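PDB 6SJL: putative type VI secretion protein from Escherichia coli, which forms the VgrG spike of the type VI secretion system and carries the bound Tle1 effector. Local coordinates for the interface of chains A and B. Numbering follows the deposited sequence. Chains: chain A, Putative type VI secretion protein; chain B, Putative type VI secretion protein.

The interface of chains A and B. Residues chain A 657-658; chain B 513-514.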
# COMPACT_ATOMS: atom_id res chain seq x y z
N ASP A 657 13.50 -8.09 -4.36
CA ASP A 657 13.73 -6.66 -4.43
C ASP A 657 12.45 -5.91 -4.06
O ASP A 657 11.66 -6.35 -3.24
CB ASP A 657 14.24 -6.26 -5.80
CG ASP A 657 15.68 -6.60 -6.01
OD1 ASP A 657 16.15 -6.48 -7.16
OD2 ASP A 657 16.34 -7.01 -5.04
N ASN A 658 12.31 -4.70 -4.59
CA ASN A 658 11.12 -3.88 -4.43
C ASN A 658 9.83 -4.55 -4.87
O ASN A 658 9.82 -5.43 -5.72
CB ASN A 658 11.27 -2.59 -5.22
CG ASN A 658 12.31 -1.69 -4.65
OD1 ASN A 658 13.03 -2.06 -3.75
ND2 ASN A 658 12.36 -0.49 -5.15
N ARG B 513 21.32 -1.52 -7.37
CA ARG B 513 21.23 -0.86 -6.08
C ARG B 513 21.12 -1.82 -4.92
O ARG B 513 21.22 -1.39 -3.77
CB ARG B 513 20.05 0.10 -6.06
CG ARG B 513 20.12 1.13 -7.16
CD ARG B 513 19.09 2.21 -7.00
NE ARG B 513 17.74 1.73 -7.28
CZ ARG B 513 16.77 1.68 -6.38
NH1 ARG B 513 17.00 2.10 -5.15
NH2 ARG B 513 15.58 1.23 -6.71
N PHE B 514 20.93 -3.11 -5.16
CA PHE B 514 20.76 -4.07 -4.09
C PHE B 514 21.81 -5.17 -4.18
O PHE B 514 21.58 -6.29 -3.73
CB PHE B 514 19.35 -4.65 -4.11
CG PHE B 514 18.29 -3.63 -4.35
CD1 PHE B 514 17.47 -3.70 -5.45
CD2 PHE B 514 18.12 -2.58 -3.48
CE1 PHE B 514 16.52 -2.75 -5.67
CE2 PHE B 514 17.17 -1.63 -3.71
CZ PHE B 514 16.37 -1.72 -4.81
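B:Phe514 of the Tle1 effector meets A:Asp657 and A:Asn658 of the VgrG spike. This is a small patch of a protein-protein interface. Here 43 Å² of protein surface is hidden, summed over the four residues.

The contacts of these residues are van der Waals in kind. The carboxylate of A:Asp657 comes in from one face of the phenyl ring, shifted out past the CD1-CE1 edge. A:Asp657 CG is 3.5 Å from B:Phe514 CD1. Both carboxylate oxygens lie near the same ring carbon, and OD2 also faces CB. The carboxylate and ring planes are 56° apart, so the two groups do not stack flat.

A:Asn658 meets the far end of the ring from the same face. A:Asn658 OD1, the amide oxygen, is 3.5 Å from B:Phe514 CZ. These side chains cross at about a right angle, with amide and ring planes 52° apart. Chi1 of B:Phe514 is -43°, with CG beside the backbone N, and this conformation directs CZ toward the amide.

B:Arg513 contributes little direct contact. B:Arg513 NH2 is 4.0 Å from A:Asn658 ND2. Two donor groups meet here, beyond bonding reach, so the pair does not link the chains. Within the effector, B:Arg513 backs the opposite face of the ring. Its CB lies over the ring centre. The chain bends at chi3 (-71°) and runs back along that face, so that a guanidinium face meets B:Phe514 CZ near the rim of that group. This folding probably steadies the aromatic group.

A:Asp657 and A:Asn658 belong to the turn between strands 651-655 and 659-663, on the flank of the β-helical VgrG needle. B:Arg513 and B:Phe514 lie in the Tle1 loop joining strands 509-511 and 521-523.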